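Local coordinates for protein DNA polymerase (Bacillus phage phi29, PDB 2PY5) that replicates the viral DNA by protein-primed, highly processive strand-displacement synthesis and proofreads it with a 3'-5' exonuclease, at residues F[91-96]-F[100-105]. The protein carries 2 engineered substitutions. Residues are numbered along the deposited sequence; the frame is centred on the assembly and turned at random.
Sequences NTIISR and WYMIDI. With nucleotides of chain C; nucleotides of chain B.
Ile94 lies over one face of the Trp100 indole, its CD1 3.8 Å from the centroid of the six-membered ring in a CH-pi contact, while CG1 sits over the shared CD2-CE2 bond and CG2 near NE1. At the indole edge NE1 gives a nearly straight hydrogen bond (3.0 Å, 164°) to O4 of DT5 of chain B. DA3 of chain C lays its sugar C2' over one face of the Tyr101 ring, offset toward the rim; Ser95 CB is near the ring plane at the edge, and Ile93 CG2 comes in obliquely, 3.8 Å from Tyr101 CD1. The strands form an antiparallel beta hairpin of the exonuclease domain, interrupted by a classic beta bulge: Tyr101 and Met102 both face Ile93, whose O accepts a 2.8 Å bond from Tyr101 N and a weak one from Met102 N. Ile93, involved in binding template-primer structures, sets CD1 3.7 Å from C5 of DG2 of chain C. Met102 CG stands anti to the backbone N (chi1 -175°), and the bend at chi3 brings CE against Ile93 CG1, with SD 3.2 Å from N1 of that guanine. A water links Asn91 ND2, Asp104 OD1 and the guanine O6. On the sheet face bearing Thr92, Trp100 and Ile103, Ile71 of helix 63-76 packs against all three.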
# COMPACT_ATOMS: atom_id res chain seq x y z
N ASN F 91 24.27 8.50 -4.26
CA ASN F 91 23.36 8.88 -3.18
C ASN F 91 22.16 7.94 -3.26
O ASN F 91 21.91 7.32 -4.31
CB ASN F 91 22.93 10.34 -3.35
CG ASN F 91 22.10 10.87 -2.18
OD1 ASN F 91 22.16 10.35 -1.07
ND2 ASN F 91 21.35 11.93 -2.42
N THR F 92 21.43 7.81 -2.15
CA THR F 92 20.23 6.99 -2.13
C THR F 92 19.11 7.69 -1.37
O THR F 92 19.37 8.54 -0.54
CB THR F 92 20.47 5.61 -1.46
OG1 THR F 92 21.02 5.81 -0.16
CG2 THR F 92 21.45 4.78 -2.25
N ILE F 93 17.88 7.29 -1.68
CA ILE F 93 16.72 7.52 -0.82
C ILE F 93 16.16 6.16 -0.46
O ILE F 93 15.49 5.54 -1.26
CB ILE F 93 15.61 8.39 -1.47
CG1 ILE F 93 16.18 9.72 -1.90
CG2 ILE F 93 14.45 8.53 -0.52
CD1 ILE F 93 15.20 10.56 -2.72
N ILE F 94 16.55 5.68 0.73
CA ILE F 94 16.05 4.44 1.33
C ILE F 94 15.51 4.83 2.70
O ILE F 94 16.25 5.40 3.53
CB ILE F 94 17.15 3.36 1.49
CG1 ILE F 94 17.71 2.93 0.14
CG2 ILE F 94 16.57 2.13 2.25
CD1 ILE F 94 19.09 2.23 0.24
N SER F 95 14.22 4.58 2.93
CA SER F 95 13.57 5.04 4.16
C SER F 95 13.99 4.21 5.35
O SER F 95 14.55 3.12 5.18
CB SER F 95 12.05 5.02 4.04
OG SER F 95 11.52 3.70 4.06
N ARG F 96 13.72 4.74 6.54
CA ARG F 96 13.94 4.03 7.79
C ARG F 96 13.36 2.62 7.74
O ARG F 96 13.96 1.66 8.25
CB ARG F 96 13.30 4.78 8.98
CG ARG F 96 13.61 4.19 10.34
CD ARG F 96 12.76 4.83 11.40
NE ARG F 96 13.13 6.23 11.61
CZ ARG F 96 13.96 6.69 12.55
NH1 ARG F 96 14.57 5.87 13.41
NH2 ARG F 96 14.19 8.00 12.63
N TRP F 100 12.74 1.65 -0.90
CA TRP F 100 13.74 2.17 -1.83
C TRP F 100 13.08 3.07 -2.85
O TRP F 100 12.09 2.65 -3.50
CB TRP F 100 14.47 1.03 -2.56
CG TRP F 100 15.38 0.24 -1.65
CD1 TRP F 100 15.08 -0.26 -0.40
CD2 TRP F 100 16.72 -0.15 -1.93
NE1 TRP F 100 16.17 -0.91 0.12
CE2 TRP F 100 17.18 -0.87 -0.81
CE3 TRP F 100 17.58 0.03 -3.02
CZ2 TRP F 100 18.47 -1.39 -0.75
CZ3 TRP F 100 18.88 -0.51 -2.95
CH2 TRP F 100 19.29 -1.20 -1.83
N TYR F 101 13.60 4.29 -2.97
CA TYR F 101 13.04 5.31 -3.90
C TYR F 101 14.02 5.73 -4.99
O TYR F 101 13.59 6.08 -6.08
CB TYR F 101 12.60 6.58 -3.17
CG TYR F 101 11.47 6.36 -2.20
CD1 TYR F 101 11.74 5.95 -0.91
CD2 TYR F 101 10.16 6.52 -2.58
CE1 TYR F 101 10.73 5.74 -0.02
CE2 TYR F 101 9.12 6.31 -1.70
CZ TYR F 101 9.40 5.91 -0.41
OH TYR F 101 8.39 5.71 0.50
N MET F 102 15.32 5.72 -4.71
CA MET F 102 16.29 6.34 -5.62
C MET F 102 17.70 5.85 -5.34
O MET F 102 18.10 5.72 -4.18
CB MET F 102 16.24 7.88 -5.51
CG MET F 102 17.15 8.61 -6.53
SD MET F 102 17.34 10.34 -6.16
CE MET F 102 18.46 10.23 -4.77
N ILE F 103 18.44 5.64 -6.42
CA ILE F 103 19.90 5.57 -6.41
C ILE F 103 20.38 6.57 -7.46
O ILE F 103 20.00 6.46 -8.62
CB ILE F 103 20.43 4.18 -6.81
CG1 ILE F 103 19.84 3.08 -5.93
CG2 ILE F 103 21.98 4.15 -6.72
CD1 ILE F 103 20.09 1.66 -6.47
N ASP F 104 21.18 7.55 -7.06
CA ASP F 104 21.66 8.62 -7.96
C ASP F 104 23.17 8.49 -8.05
O ASP F 104 23.87 8.72 -7.07
CB ASP F 104 21.25 9.96 -7.39
CG ASP F 104 21.46 11.12 -8.36
OD1 ASP F 104 21.14 12.27 -7.97
OD2 ASP F 104 21.95 10.88 -9.47
N ILE F 105 23.66 8.11 -9.23
CA ILE F 105 25.07 7.83 -9.41
C ILE F 105 25.72 9.02 -10.08
O ILE F 105 25.36 9.39 -11.21
CB ILE F 105 25.26 6.57 -10.29
CG1 ILE F 105 24.55 5.35 -9.68
CG2 ILE F 105 26.76 6.28 -10.54
CD1 ILE F 105 24.34 4.22 -10.65
P DG C 2 11.75 18.18 0.00
OP1 DG C 2 10.62 19.11 -0.18
OP2 DG C 2 12.10 17.71 1.36
O5' DG C 2 11.56 16.91 -0.97
C5' DG C 2 11.27 17.19 -2.34
C4' DG C 2 11.20 15.97 -3.25
O4' DG C 2 12.53 15.62 -3.69
C3' DG C 2 10.64 14.68 -2.69
O3' DG C 2 9.84 14.14 -3.71
C2' DG C 2 11.84 13.77 -2.44
C1' DG C 2 12.72 14.23 -3.58
N9 DG C 2 14.15 14.12 -3.40
C8 DG C 2 14.87 14.25 -2.24
N7 DG C 2 16.15 14.14 -2.42
C5 DG C 2 16.28 13.94 -3.79
C6 DG C 2 17.43 13.74 -4.58
O6 DG C 2 18.60 13.72 -4.19
N1 DG C 2 17.12 13.57 -5.93
C2 DG C 2 15.85 13.58 -6.46
N2 DG C 2 15.73 13.40 -7.78
N3 DG C 2 14.75 13.77 -5.72
C4 DG C 2 15.06 13.93 -4.41
P DA C 3 8.33 13.77 -3.42
OP1 DA C 3 7.77 13.39 -4.73
OP2 DA C 3 7.74 14.85 -2.56
O5' DA C 3 8.43 12.47 -2.51
C5' DA C 3 8.68 11.24 -3.14
C4' DA C 3 9.07 10.24 -2.07
O4' DA C 3 10.32 10.67 -1.48
C3' DA C 3 8.11 10.11 -0.90
O3' DA C 3 7.26 9.00 -1.12
C2' DA C 3 9.03 9.82 0.30
C1' DA C 3 10.38 10.41 -0.08
N9 DA C 3 10.73 11.73 0.46
C8 DA C 3 9.94 12.86 0.45
N7 DA C 3 10.54 13.93 0.94
C5 DA C 3 11.80 13.47 1.29
C6 DA C 3 12.92 14.09 1.87
N6 DA C 3 12.94 15.39 2.21
N1 DA C 3 14.03 13.34 2.08
C2 DA C 3 14.01 12.04 1.73
N3 DA C 3 13.01 11.35 1.18
C4 DA C 3 11.93 12.12 0.98
P DT B 5 16.25 -2.78 9.74
OP1 DT B 5 15.64 -3.10 11.06
OP2 DT B 5 17.09 -1.57 9.58
O5' DT B 5 17.18 -4.01 9.30
C5' DT B 5 16.71 -5.34 9.40
C4' DT B 5 17.47 -6.24 8.44
O4' DT B 5 17.09 -5.94 7.07
C3' DT B 5 18.98 -6.10 8.46
O3' DT B 5 19.56 -7.38 8.24
C2' DT B 5 19.29 -5.14 7.32
C1' DT B 5 18.23 -5.57 6.31
N1 DT B 5 17.74 -4.52 5.38
C2 DT B 5 17.68 -4.78 4.03
O2 DT B 5 18.01 -5.85 3.48
N3 DT B 5 17.18 -3.73 3.30
C4 DT B 5 16.77 -2.49 3.77
O4 DT B 5 16.32 -1.64 3.00
C5 DT B 5 16.85 -2.29 5.19
C7 DT B 5 16.43 -1.00 5.81
C6 DT B 5 17.33 -3.31 5.93
O HOH W 1 20.69 12.94 -5.39